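Local coordinates for putative GGDEF domain protein (Pseudomonas aeruginosa, PDB 7E6G) that probably condenses two molecules of GTP into the second messenger cyclic di-GMP, with release of diphosphate and with magnesium as cofactor, at residues T222-V227 with D249-G254; R202-V207 with D256-A261; E229-E234 with V240-A245; A100-P105 with R112-E117. All coordinates share one frame; numbering follows the deposited sequence.

Contact 1 (T222-V227 with D249-G254). With G2P (phosphomethylphosphonic acid guanylate ester), chain H.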
loop_
_atom_site.group_PDB
_atom_site.type_symbol
_atom_site.label_atom_id
_atom_site.label_comp_id
_atom_site.label_asym_id
_atom_site.label_seq_id
_atom_site.Cartn_x
_atom_site.Cartn_y
_atom_site.Cartn_z
ATOM N N THR A 222 1.735 -12.660 57.648
ATOM C CA THR A 222 0.497 -13.374 57.434
ATOM C C THR A 222 -0.517 -12.400 56.860
ATOM O O THR A 222 -0.350 -11.175 56.936
ATOM C CB THR A 222 -0.037 -13.983 58.729
ATOM O OG1 THR A 222 -0.199 -12.935 59.691
ATOM C CG2 THR A 222 0.919 -15.055 59.273
ATOM N N ALA A 223 -1.570 -12.956 56.271
ATOM C CA ALA A 223 -2.683 -12.159 55.787
ATOM C C ALA A 223 -3.983 -12.741 56.309
ATOM O O ALA A 223 -4.134 -13.965 56.400
ATOM C CB ALA A 223 -2.720 -12.115 54.255
ATOM N N SER A 224 -4.917 -11.863 56.651
ATOM C CA SER A 224 -6.304 -12.263 56.824
ATOM C C SER A 224 -6.983 -12.229 55.466
ATOM O O SER A 224 -6.575 -11.474 54.578
ATOM C CB SER A 224 -7.010 -11.331 57.802
ATOM O OG SER A 224 -6.382 -11.367 59.074
ATOM N N VAL A 225 -8.004 -13.064 55.283
ATOM C CA VAL A 225 -8.720 -13.042 54.009
ATOM C C VAL A 225 -10.171 -13.447 54.214
ATOM O O VAL A 225 -10.476 -14.399 54.936
ATOM C CB VAL A 225 -8.020 -13.908 52.936
ATOM C CG1 VAL A 225 -7.648 -15.230 53.485
ATOM C CG2 VAL A 225 -8.911 -14.051 51.677
ATOM N N GLY A 226 -11.069 -12.692 53.597
ATOM C CA GLY A 226 -12.493 -13.000 53.591
ATOM C C GLY A 226 -12.890 -13.350 52.167
ATOM O O GLY A 226 -12.510 -12.649 51.227
ATOM N N VAL A 227 -13.613 -14.453 51.999
ATOM C CA VAL A 227 -13.983 -14.866 50.652
ATOM C C VAL A 227 -15.487 -15.117 50.576
ATOM O O VAL A 227 -16.104 -15.584 51.543
ATOM C CB VAL A 227 -13.148 -16.080 50.176
ATOM C CG1 VAL A 227 -13.090 -17.148 51.232
ATOM C CG2 VAL A 227 -13.645 -16.612 48.861
ATOM N N ASP A 249 -14.459 -10.333 59.815
ATOM C CA ASP A 249 -14.584 -11.451 60.754
ATOM C C ASP A 249 -13.265 -12.207 60.906
ATOM O O ASP A 249 -12.897 -12.614 62.016
ATOM C CB ASP A 249 -15.690 -12.400 60.306
ATOM C CG ASP A 249 -17.060 -11.764 60.380
ATOM O OD1 ASP A 249 -17.253 -10.847 61.229
ATOM O OD2 ASP A 249 -17.929 -12.171 59.568
ATOM N N ALA A 250 -12.554 -12.429 59.799
ATOM C CA ALA A 250 -11.216 -12.993 59.898
ATOM C C ALA A 250 -10.372 -12.170 60.860
ATOM O O ALA A 250 -9.740 -12.709 61.775
ATOM C CB ALA A 250 -10.567 -13.055 58.515
ATOM N N LYS A 251 -10.400 -10.850 60.700
ATOM C CA LYS A 251 -9.521 -10.003 61.496
ATOM C C LYS A 251 -9.897 -10.027 62.968
ATOM O O LYS A 251 -9.019 -10.031 63.836
ATOM C CB LYS A 251 -9.545 -8.575 60.965
ATOM C CG LYS A 251 -8.152 -8.010 60.780
ATOM C CD LYS A 251 -7.757 -8.033 59.312
ATOM C CE LYS A 251 -6.661 -7.038 58.994
ATOM N NZ LYS A 251 -5.467 -7.595 58.401
ATOM N N ARG A 252 -11.197 -10.032 63.270
ATOM C CA ARG A 252 -11.646 -10.043 64.657
ATOM C C ARG A 252 -11.369 -11.378 65.330
ATOM O O ARG A 252 -11.212 -11.428 66.556
ATOM C CB ARG A 252 -13.132 -9.727 64.715
ATOM C CG ARG A 252 -13.452 -8.306 64.357
ATOM C CD ARG A 252 -14.942 -8.072 64.466
ATOM N NE ARG A 252 -15.256 -6.655 64.582
ATOM C CZ ARG A 252 -16.402 -6.114 64.183
ATOM N NH1 ARG A 252 -17.341 -6.887 63.644
ATOM N NH2 ARG A 252 -16.611 -4.806 64.330
ATOM N N SER A 253 -11.292 -12.460 64.552
ATOM C CA SER A 253 -11.139 -13.809 65.077
ATOM C C SER A 253 -9.684 -14.249 65.190
ATOM O O SER A 253 -9.427 -15.437 65.388
ATOM C CB SER A 253 -11.925 -14.799 64.207
ATOM O OG SER A 253 -11.171 -15.247 63.093
ATOM N N GLY A 254 -8.727 -13.336 65.039
ATOM C CA GLY A 254 -7.354 -13.669 65.366
ATOM C C GLY A 254 -6.265 -13.664 64.302
ATOM O O GLY A 254 -5.115 -13.979 64.625
HETATM P PG G2P H . -3.982 -5.280 60.905
HETATM O O1G G2P H . -4.696 -5.725 59.903
HETATM O O2G G2P H . -3.164 -6.176 61.374
HETATM O O3G G2P H . -4.665 -4.625 61.844
HETATM O O3B G2P H . -3.185 -4.208 60.160
HETATM P PB G2P H . -1.982 -3.214 60.334
HETATM O O1B G2P H . -1.209 -3.592 59.363
HETATM O O2B G2P H . -1.428 -3.176 61.543
HETATM C C3A G2P H . -2.458 -1.569 60.084
HETATM P PA G2P H . -3.395 -1.013 58.860
HETATM O O1A G2P H . -4.143 -0.498 59.913
HETATM O O2A G2P H . -3.581 -2.345 58.348
HETATM O "O5'" G2P H . -2.143 -0.293 58.520
HETATM C "C5'" G2P H . -1.316 -0.636 57.414
HETATM C "C4'" G2P H . -0.252 0.385 57.159
HETATM O "O4'" G2P H . -0.170 0.354 55.849
HETATM C "C3'" G2P H . -0.795 1.704 57.306
HETATM O "O3'" G2P H . -0.122 2.305 58.341
HETATM C "C2'" G2P H . -0.479 2.288 55.987
HETATM O "O2'" G2P H . -0.016 3.573 55.996
HETATM C "C1'" G2P H . 0.546 1.416 55.536
HETATM N N9 G2P H . 0.718 1.475 54.134
HETATM C C8 G2P H . -0.291 1.757 53.379
HETATM N N7 G2P H . 0.062 1.766 52.134
HETATM C C5 G2P H . 1.287 1.478 52.067
HETATM C C6 G2P H . 2.092 1.338 51.045
HETATM O O6 G2P H . 1.767 1.493 49.911
HETATM N N1 G2P H . 3.399 0.998 51.275
HETATM C C2 G2P H . 3.806 0.835 52.546
HETATM N N2 G2P H . 4.978 0.522 52.728
HETATM N N3 G2P H . 2.950 0.998 53.542
HETATM C C4 G2P H . 1.696 1.289 53.316
#
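The first torsion of Ser224 (chi1 -60°) sets OG beside its own backbone N, and the side chain of Lys251 is bent at chi2 (102°) and chi4 (123°). These turns lay the lysine chain alongside the serine. Lys251 CD lies 3.6 Å from Ser224 OG and 3.7 Å from Ser224 CB, and NZ is carried on toward the nucleotide. Ser224 OG and Lys251 NZ are 3.9 Å apart and not bonded to each other. Both turn to acidic residues. Ser224 OG is hydrogen-bonded to Asp141, which also forms a salt bridge with Lys251 NZ, and NZ is hydrogen-bonded to the magnesium ligand Asp139. The contact belongs to a beta-alpha-beta crossover of the GGDEF domain: strand 223-229, helix 236-252 and strand 258-260. One turn of the helix rests on the strand through Ala250. Its CB packs 4.0 Å from Ser224 CB and 3.8 Å from the carbonyl oxygen Val225 O. Lys251 is part of the pocket for the bound GTP analogue, and NZ sits next to the terminal phosphate. The exact spacing there is doubtful, because Lys251 CE is modelled too close to the terminal phosphate oxygen O1G, the oxygen nearest NZ.

Contact 2 (R202-V207 with D256-A261)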
loop_
_atom_site.group_PDB
_atom_site.type_symbol
_atom_site.label_atom_id
_atom_site.label_comp_id
_atom_site.label_asym_id
_atom_site.label_seq_id
_atom_site.Cartn_x
_atom_site.Cartn_y
_atom_site.Cartn_z
ATOM N N ARG A 202 -3.658 -22.453 48.387
ATOM C CA ARG A 202 -2.312 -22.388 47.821
ATOM C C ARG A 202 -1.784 -20.958 47.804
ATOM O O ARG A 202 -0.591 -20.727 48.010
ATOM C CB ARG A 202 -2.307 -22.977 46.417
ATOM C CG ARG A 202 -1.848 -24.413 46.396
ATOM C CD ARG A 202 -1.715 -24.930 44.982
ATOM N NE ARG A 202 -3.024 -25.279 44.443
ATOM C CZ ARG A 202 -3.626 -24.595 43.482
ATOM N NH1 ARG A 202 -3.021 -23.529 42.950
ATOM N NH2 ARG A 202 -4.823 -24.980 43.060
ATOM N N VAL A 203 -2.665 -19.991 47.561
ATOM C CA VAL A 203 -2.294 -18.584 47.646
ATOM C C VAL A 203 -1.832 -18.234 49.053
ATOM O O VAL A 203 -0.825 -17.527 49.247
ATOM C CB VAL A 203 -3.485 -17.727 47.210
ATOM C CG1 VAL A 203 -3.237 -16.263 47.519
ATOM C CG2 VAL A 203 -3.738 -17.970 45.740
ATOM N N ARG A 204 -2.558 -18.722 50.061
ATOM C CA ARG A 204 -2.179 -18.405 51.429
ATOM C C ARG A 204 -0.907 -19.122 51.833
ATOM O O ARG A 204 -0.092 -18.547 52.553
ATOM C CB ARG A 204 -3.315 -18.714 52.388
ATOM C CG ARG A 204 -4.616 -18.145 51.884
ATOM C CD ARG A 204 -5.616 -17.958 52.987
ATOM N NE ARG A 204 -5.653 -19.072 53.921
ATOM C CZ ARG A 204 -5.460 -18.941 55.223
ATOM N NH1 ARG A 204 -5.517 -20.006 56.011
ATOM N NH2 ARG A 204 -5.201 -17.736 55.731
ATOM N N ASP A 205 -0.693 -20.354 51.374
ATOM C CA ASP A 205 0.612 -20.975 51.579
ATOM C C ASP A 205 1.698 -20.130 50.933
ATOM O O ASP A 205 2.757 -19.894 51.525
ATOM C CB ASP A 205 0.642 -22.401 51.012
ATOM C CG ASP A 205 -0.343 -23.346 51.703
ATOM O OD1 ASP A 205 -0.956 -22.963 52.740
ATOM O OD2 ASP A 205 -0.509 -24.481 51.181
ATOM N N SER A 206 1.445 -19.662 49.711
ATOM C CA SER A 206 2.425 -18.855 49.004
ATOM C C SER A 206 2.852 -17.666 49.850
ATOM O O SER A 206 4.052 -17.448 50.076
ATOM C CB SER A 206 1.835 -18.394 47.675
ATOM O OG SER A 206 2.857 -18.254 46.714
ATOM N N VAL A 207 1.871 -16.907 50.358
ATOM C CA VAL A 207 2.183 -15.740 51.181
ATOM C C VAL A 207 2.887 -16.164 52.466
ATOM O O VAL A 207 3.907 -15.583 52.854
ATOM C CB VAL A 207 0.911 -14.920 51.468
ATOM C CG1 VAL A 207 1.200 -13.786 52.447
ATOM C CG2 VAL A 207 0.382 -14.343 50.182
ATOM N N ASP A 256 -4.181 -14.397 60.409
ATOM C CA ASP A 256 -3.800 -15.593 59.653
ATOM C C ASP A 256 -4.994 -16.525 59.472
ATOM O O ASP A 256 -4.847 -17.747 59.425
ATOM C CB ASP A 256 -2.634 -16.335 60.311
ATOM C CG ASP A 256 -1.851 -17.225 59.330
ATOM O OD1 ASP A 256 -2.169 -17.239 58.104
ATOM O OD2 ASP A 256 -0.902 -17.907 59.816
ATOM N N LYS A 257 -6.187 -15.944 59.367
ATOM C CA LYS A 257 -7.434 -16.678 59.233
ATOM C C LYS A 257 -8.046 -16.371 57.875
ATOM O O LYS A 257 -7.723 -15.367 57.234
ATOM C CB LYS A 257 -8.433 -16.308 60.345
ATOM C CG LYS A 257 -8.632 -17.373 61.393
ATOM C CD LYS A 257 -7.588 -17.264 62.497
ATOM C CE LYS A 257 -7.517 -18.531 63.358
ATOM N NZ LYS A 257 -8.846 -18.867 63.980
ATOM N N CYS A 258 -8.958 -17.239 57.454
ATOM C CA CYS A 258 -9.652 -17.075 56.180
ATOM C C CYS A 258 -11.091 -17.523 56.395
ATOM O O CYS A 258 -11.356 -18.725 56.508
ATOM C CB CYS A 258 -8.974 -17.878 55.083
ATOM S SG CYS A 258 -9.917 -17.963 53.567
ATOM N N VAL A 259 -12.019 -16.575 56.468
ATOM C CA VAL A 259 -13.409 -16.920 56.729
ATOM C C VAL A 259 -14.218 -16.794 55.442
ATOM O O VAL A 259 -14.014 -15.879 54.634
ATOM C CB VAL A 259 -14.015 -16.072 57.860
ATOM C CG1 VAL A 259 -13.041 -15.938 58.984
ATOM C CG2 VAL A 259 -14.466 -14.753 57.350
ATOM N N PHE A 260 -15.107 -17.762 55.238
ATOM C CA PHE A 260 -16.084 -17.777 54.164
ATOM C C PHE A 260 -17.413 -17.254 54.694
ATOM O O PHE A 260 -17.737 -17.407 55.875
ATOM C CB PHE A 260 -16.254 -19.193 53.597
ATOM C CG PHE A 260 -15.026 -19.723 52.889
ATOM C CD1 PHE A 260 -13.897 -20.108 53.612
ATOM C CD2 PHE A 260 -14.997 -19.838 51.503
ATOM C CE1 PHE A 260 -12.758 -20.594 52.965
ATOM C CE2 PHE A 260 -13.873 -20.328 50.847
ATOM C CZ PHE A 260 -12.749 -20.701 51.579
ATOM N N ALA A 261 -18.157 -16.583 53.815
ATOM C CA ALA A 261 -19.538 -16.186 54.057
ATOM C C ALA A 261 -20.457 -17.021 53.170
ATOM O O ALA A 261 -20.184 -17.193 51.976
ATOM C CB ALA A 261 -19.737 -14.694 53.763
#
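Asp256 reaches Arg204 at the start of the segment, just before strand 258-260. Its carboxylate oxygen OD1 is 3.9 Å from Arg204 NH2, a long salt bridge. The same carboxylate has a second cationic partner in Arg208, one turn further along helix 193-208. The carbonyl oxygen of Asp256 lies at the edge of the Arg204 guanidinium, near its plane, with Asp256 O 3.7 Å from NH2. This is not a hydrogen bond. At Lys257 the carbonyl oxygen approaches obliquely, 3.8 Å from Arg204 NH2, and it too makes no bond there. Lys257 and Val259 pair through their backbones with Val225 on the parallel strand 223-229. Cys258 makes the apolar part of the contact. Its CB lies over the centre of one guanidinium face, 3.7 Å from Arg204 CZ. A bend at chi3 (-42°) turns this face to the strand. Cys258 also packs on Val225. Val259, next in the strand, touches helix 236-252 instead, so the edge strand of this GGDEF alpha/beta sheet is covered by a different helix on each face. Arg208 is the stronger partner of Asp256 and Glu201 pairs with Arg204 NE, so the long Arg204-Asp256 pair probably adds only a modest attraction.

Contact 3 (E229-E234 with V240-A245)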
loop_
_atom_site.group_PDB
_atom_site.type_symbol
_atom_site.label_atom_id
_atom_site.label_comp_id
_atom_site.label_asym_id
_atom_site.label_seq_id
_atom_site.Cartn_x
_atom_site.Cartn_y
_atom_site.Cartn_z
ATOM N N GLU A 229 -18.820 -15.949 47.409
ATOM C CA GLU A 229 -19.269 -16.231 46.058
ATOM C C GLU A 229 -20.244 -15.159 45.599
ATOM O O GLU A 229 -21.031 -14.620 46.386
ATOM C CB GLU A 229 -19.957 -17.582 45.977
ATOM C CG GLU A 229 -20.077 -18.099 44.584
ATOM C CD GLU A 229 -20.735 -19.448 44.563
ATOM O OE1 GLU A 229 -21.063 -19.936 43.457
ATOM O OE2 GLU A 229 -20.883 -20.036 45.657
ATOM N N HIS A 230 -20.198 -14.851 44.317
ATOM C CA HIS A 230 -21.168 -13.913 43.796
ATOM C C HIS A 230 -22.561 -14.541 43.761
ATOM O O HIS A 230 -22.768 -15.575 43.115
ATOM C CB HIS A 230 -20.787 -13.446 42.407
ATOM C CG HIS A 230 -21.865 -12.635 41.782
ATOM N ND1 HIS A 230 -22.298 -11.450 42.335
ATOM C CD2 HIS A 230 -22.659 -12.870 40.714
ATOM C CE1 HIS A 230 -23.285 -10.966 41.606
ATOM N NE2 HIS A 230 -23.524 -11.808 40.615
ATOM N N ARG A 231 -23.519 -13.898 44.427
ATOM C CA ARG A 231 -24.916 -14.319 44.414
ATOM C C ARG A 231 -25.652 -13.588 43.293
ATOM O O ARG A 231 -25.660 -12.356 43.257
ATOM C CB ARG A 231 -25.556 -14.038 45.771
ATOM C CG ARG A 231 -24.758 -14.653 46.922
ATOM C CD ARG A 231 -25.291 -14.272 48.308
ATOM N NE ARG A 231 -24.419 -14.775 49.373
ATOM C CZ ARG A 231 -24.611 -14.565 50.676
ATOM N NH1 ARG A 231 -25.659 -13.855 51.099
ATOM N NH2 ARG A 231 -23.750 -15.073 51.554
ATOM N N ILE A 232 -26.266 -14.340 42.376
ATOM C CA ILE A 232 -26.877 -13.724 41.196
ATOM C C ILE A 232 -28.083 -12.869 41.599
ATOM O O ILE A 232 -28.816 -13.178 42.548
ATOM C CB ILE A 232 -27.262 -14.799 40.160
ATOM C CG1 ILE A 232 -26.001 -15.455 39.578
ATOM C CG2 ILE A 232 -28.085 -14.204 39.025
ATOM C CD1 ILE A 232 -26.287 -16.637 38.656
ATOM N N GLY A 233 -28.278 -11.767 40.880
ATOM C CA GLY A 233 -29.298 -10.812 41.255
ATOM C C GLY A 233 -28.804 -9.787 42.236
ATOM O O GLY A 233 -29.599 -9.210 42.988
ATOM N N GLU A 234 -27.506 -9.542 42.243
ATOM C CA GLU A 234 -26.837 -8.714 43.225
ATOM C C GLU A 234 -25.743 -7.954 42.500
ATOM O O GLU A 234 -25.121 -8.485 41.572
ATOM C CB GLU A 234 -26.294 -9.598 44.332
ATOM C CG GLU A 234 -25.238 -9.021 45.214
ATOM C CD GLU A 234 -24.730 -10.077 46.192
ATOM O OE1 GLU A 234 -25.200 -10.059 47.364
ATOM O OE2 GLU A 234 -23.885 -10.923 45.789
ATOM N N VAL A 240 -18.560 -7.297 46.756
ATOM C CA VAL A 240 -17.360 -6.776 47.403
ATOM C C VAL A 240 -17.622 -6.536 48.886
ATOM O O VAL A 240 -16.816 -6.924 49.739
ATOM C CB VAL A 240 -16.863 -5.503 46.696
ATOM C CG1 VAL A 240 -15.830 -4.794 47.552
ATOM C CG2 VAL A 240 -16.278 -5.850 45.327
ATOM N N ASN A 241 -18.768 -5.935 49.217
ATOM C CA ASN A 241 -19.082 -5.651 50.616
ATOM C C ASN A 241 -19.115 -6.925 51.452
ATOM O O ASN A 241 -18.650 -6.937 52.597
ATOM C CB ASN A 241 -20.413 -4.907 50.712
ATOM C CG ASN A 241 -20.267 -3.415 50.451
ATOM O OD1 ASN A 241 -19.197 -2.931 50.053
ATOM N ND2 ASN A 241 -21.346 -2.678 50.665
ATOM N N ARG A 242 -19.657 -8.015 50.905
ATOM C CA ARG A 242 -19.721 -9.236 51.705
ATOM C C ARG A 242 -18.337 -9.849 51.882
ATOM O O ARG A 242 -17.999 -10.327 52.978
ATOM C CB ARG A 242 -20.680 -10.245 51.091
ATOM C CG ARG A 242 -21.148 -11.298 52.108
ATOM C CD ARG A 242 -21.757 -12.515 51.430
ATOM N NE ARG A 242 -22.236 -12.151 50.103
ATOM C CZ ARG A 242 -23.371 -11.488 49.860
ATOM N NH1 ARG A 242 -24.189 -11.114 50.846
ATOM N NH2 ARG A 242 -23.681 -11.203 48.606
ATOM N N ALA A 243 -17.522 -9.847 50.822
ATOM C CA ALA A 243 -16.141 -10.299 50.968
ATOM C C ALA A 243 -15.421 -9.489 52.040
ATOM O O ALA A 243 -14.667 -10.031 52.859
ATOM C CB ALA A 243 -15.413 -10.189 49.629
ATOM N N ASP A 244 -15.682 -8.188 52.060
ATOM C CA ASP A 244 -15.067 -7.291 53.022
ATOM C C ASP A 244 -15.513 -7.600 54.447
ATOM O O ASP A 244 -14.715 -7.562 55.391
ATOM C CB ASP A 244 -15.440 -5.873 52.635
ATOM C CG ASP A 244 -14.542 -4.878 53.224
ATOM O OD1 ASP A 244 -13.674 -4.373 52.487
ATOM O OD2 ASP A 244 -14.700 -4.606 54.426
ATOM N N ALA A 245 -16.802 -7.869 54.635
ATOM C CA ALA A 245 -17.284 -8.209 55.968
ATOM C C ALA A 245 -16.691 -9.533 56.430
ATOM O O ALA A 245 -16.389 -9.710 57.617
ATOM C CB ALA A 245 -18.812 -8.257 55.970
#
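Arg242 and Arg231 stack their guanidinium groups face to face. The stack joins helix 236-252 to the loop that leads into it from strand 223-229, in the beta-alpha-beta unit of the GGDEF domain. Arg242 buries the most surface here. Its CG is anti to the backbone N (chi1 -160°), and a bend at chi3 turns the flat head across the end of Arg231. Arg231 comes from the loop with its chain extended from CG to NE. The two chains cross at about a right angle, yet their planes are only 8° apart and their centres 3.4 Å apart. The stack is slightly offset. Arg231 CZ lies toward the rim of the Arg242 face, and the two NH1 atoms, both donors, are 3.1 Å apart. Glu234 supplies a negative charge beside the pair. Its carboxylate is nearly coplanar with the Arg242 guanidinium and meets it at the edge, in a salt bridge from OE1 to NH2 whose modelled length is doubtful. This charge probably eases the close approach of the two cations. Other partners are weak hydrogen bonds, from Arg231 NH2 to Ala262 O and between Arg242 NE and Thr228. Within the loop, Arg231 N donates to Glu234 OE2 over 3.3 Å, from above the carboxylate plane.

Contact 4 (A100-P105 with R112-E117)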
loop_
_atom_site.group_PDB
_atom_site.type_symbol
_atom_site.label_atom_id
_atom_site.label_comp_id
_atom_site.label_asym_id
_atom_site.label_seq_id
_atom_site.Cartn_x
_atom_site.Cartn_y
_atom_site.Cartn_z
ATOM N N ALA A 100 -1.006 3.305 32.505
ATOM C CA ALA A 100 -1.169 4.230 33.621
ATOM C C ALA A 100 -2.567 4.170 34.214
ATOM O O ALA A 100 -2.750 4.440 35.406
ATOM C CB ALA A 100 -0.851 5.658 33.186
ATOM N N SER A 101 -3.570 3.835 33.433
ATOM C CA SER A 101 -4.884 3.868 34.047
ATOM C C SER A 101 -5.259 2.563 34.762
ATOM O O SER A 101 -6.058 2.603 35.702
ATOM C CB SER A 101 -5.935 4.268 33.009
ATOM O OG SER A 101 -6.553 3.150 32.416
ATOM N N ILE A 102 -4.688 1.417 34.402
ATOM C CA ILE A 102 -5.187 0.148 34.929
ATOM C C ILE A 102 -4.153 -0.658 35.694
ATOM O O ILE A 102 -4.523 -1.671 36.306
ATOM C CB ILE A 102 -5.812 -0.735 33.823
ATOM C CG1 ILE A 102 -4.771 -1.058 32.745
ATOM C CG2 ILE A 102 -7.057 -0.080 33.253
ATOM C CD1 ILE A 102 -4.790 -2.454 32.287
ATOM N N ARG A 103 -2.881 -0.281 35.685
ATOM C CA ARG A 103 -1.866 -1.051 36.394
ATOM C C ARG A 103 -1.301 -0.249 37.554
ATOM O O ARG A 103 -1.141 0.973 37.466
ATOM C CB ARG A 103 -0.738 -1.521 35.468
ATOM C CG ARG A 103 -1.220 -2.476 34.368
ATOM C CD ARG A 103 -0.224 -3.600 34.074
ATOM N NE ARG A 103 -0.661 -4.909 34.588
ATOM C CZ ARG A 103 -1.307 -5.824 33.861
ATOM N NH1 ARG A 103 -1.605 -5.561 32.592
ATOM N NH2 ARG A 103 -1.663 -6.992 34.397
ATOM N N ASP A 104 -1.054 -0.951 38.657
ATOM C CA ASP A 104 -0.564 -0.339 39.877
ATOM C C ASP A 104 0.942 -0.138 39.786
ATOM O O ASP A 104 1.674 -1.111 39.562
ATOM C CB ASP A 104 -0.907 -1.219 41.075
ATOM C CG ASP A 104 -0.175 -0.801 42.340
ATOM O OD1 ASP A 104 -0.451 0.311 42.858
ATOM O OD2 ASP A 104 0.682 -1.587 42.812
ATOM N N PRO A 105 1.445 1.084 39.971
ATOM C CA PRO A 105 2.896 1.324 39.774
ATOM C C PRO A 105 3.816 0.443 40.609
ATOM O O PRO A 105 4.783 -0.112 40.073
ATOM C CB PRO A 105 3.040 2.805 40.135
ATOM C CG PRO A 105 1.682 3.397 39.781
ATOM C CD PRO A 105 0.673 2.332 40.117
ATOM N N ARG A 112 -7.476 -0.795 41.036
ATOM C CA ARG A 112 -8.823 -0.722 41.371
ATOM C C ARG A 112 -9.717 -0.498 40.261
ATOM O O ARG A 112 -10.666 -1.035 40.248
ATOM C CB ARG A 112 -9.022 0.322 42.303
ATOM C CG ARG A 112 -9.103 -0.012 43.702
ATOM C CD ARG A 112 -10.052 0.891 44.340
ATOM N NE ARG A 112 -10.152 0.511 45.670
ATOM C CZ ARG A 112 -11.191 0.525 46.363
ATOM N NH1 ARG A 112 -12.200 1.023 45.970
ATOM N NH2 ARG A 112 -11.122 0.151 47.486
ATOM N N ARG A 113 -9.375 0.314 39.313
ATOM C CA ARG A 113 -10.109 0.542 38.170
ATOM C C ARG A 113 -10.215 -0.649 37.376
ATOM O O ARG A 113 -11.139 -0.773 36.859
ATOM C CB ARG A 113 -9.508 1.684 37.396
ATOM C CG ARG A 113 -10.151 2.003 36.097
ATOM C CD ARG A 113 -9.612 3.161 35.389
ATOM N NE ARG A 113 -10.046 4.355 36.041
ATOM C CZ ARG A 113 -9.286 5.255 36.654
ATOM N NH1 ARG A 113 -7.989 5.210 36.729
ATOM N NH2 ARG A 113 -9.852 6.181 37.247
ATOM N N MET A 114 -9.210 -1.451 37.225
ATOM C CA MET A 114 -9.277 -2.629 36.501
ATOM C C MET A 114 -10.179 -3.650 37.024
ATOM O O MET A 114 -10.721 -4.368 36.343
ATOM C CB MET A 114 -7.972 -3.169 36.286
ATOM C CG MET A 114 -7.905 -3.520 34.912
ATOM S SD MET A 114 -6.902 -4.860 34.644
ATOM C CE MET A 114 -7.689 -6.162 35.393
ATOM N N LEU A 115 -10.181 -3.760 38.286
ATOM C CA LEU A 115 -10.941 -4.617 39.003
ATOM C C LEU A 115 -12.308 -4.373 39.010
ATOM O O LEU A 115 -12.999 -5.196 38.957
ATOM C CB LEU A 115 -10.369 -4.701 40.361
ATOM C CG LEU A 115 -9.567 -5.903 40.188
ATOM C CD1 LEU A 115 -8.149 -5.776 39.836
ATOM C CD2 LEU A 115 -9.793 -6.884 41.176
ATOM N N LEU A 116 -12.681 -3.179 39.124
ATOM C CA LEU A 116 -13.977 -2.729 39.065
ATOM C C LEU A 116 -14.563 -2.897 37.731
ATOM O O LEU A 116 -15.677 -2.946 37.619
ATOM C CB LEU A 116 -14.009 -1.334 39.439
ATOM C CG LEU A 116 -13.828 -1.141 40.857
ATOM C CD1 LEU A 116 -13.873 0.229 41.285
ATOM C CD2 LEU A 116 -14.796 -1.870 41.624
ATOM N N GLU A 117 -13.821 -2.701 36.720
ATOM C CA GLU A 117 -14.218 -2.852 35.417
ATOM C C GLU A 117 -14.433 -4.197 35.089
ATOM O O GLU A 117 -15.258 -4.440 34.422
ATOM C CB GLU A 117 -13.265 -2.124 34.594
ATOM C CG GLU A 117 -12.997 -2.534 33.212
ATOM C CD GLU A 117 -11.835 -1.769 32.712
ATOM O OE1 GLU A 117 -11.673 -0.587 33.081
ATOM O OE2 GLU A 117 -11.080 -2.330 31.935
#
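Arg113 runs its side chain past the carbonyl oxygen of Ser101, where the long helix 27-102 ends. The segments 100-105 and 112-117 lie at the two ends of the RDPLTGLPNRR sequence, a form of the DxLTxLPNRR signature found at the start of GGDEF domains. It links the long helix to helix 112-128. Arg113 CB is 4.0 Å from Ser101 O. CG is anti to the backbone N (chi1 177°) and passes the same oxygen at 4.2 Å. CD comes closer, 3.6 Å from Ser101 O. A bend at chi3 then turns the guanidinium edge toward the oxygen. NH1 donates a weak but nearly straight hydrogen bond to Ser101 O, 3.4 Å long with an angle of 169° at the hydrogen. The oxygen lies in the guanidinium plane and also accepts from Asn111 ND2, so two donors hold this helix-end carbonyl. At the tip, Arg113 NH2 makes a weak hydrogen bond to Gly108 O of the second subunit. Beside this polar part lies an apolar one. Met114 CG packs 3.7 Å from Ile102 CB and 3.9 Å from Ile102 CG2. Further out, the bent methionine chain brings SD to 4.0 Å from Ile102 CD1.

In the fold
Contacts 1, 2 and 3 are nested along the chain, with contact 3 inside contact 1 and contact 1 inside contact 2. Contact 4 closes before they open. Contacts 1 and 2, with centres about 8 Å apart, meet in the sheet, where Val225 N lies 3.0 Å from Lys257 O. Contacts 1 and 3 share helix 236-252, centres about 17 Å apart. Contact 3 touches contact 2 where Ala261 CB packs 3.8 Å from Arg242 CD. In contact 1 the Lys251 side chain reaches the nucleotide and comes about 4 Å from the magnesium ion, whereas in contact 2 the Asp256 side chain stays about 10 Å from the nucleotide. Contacts 3 and 4 lie away from this site, and both touch the second subunit.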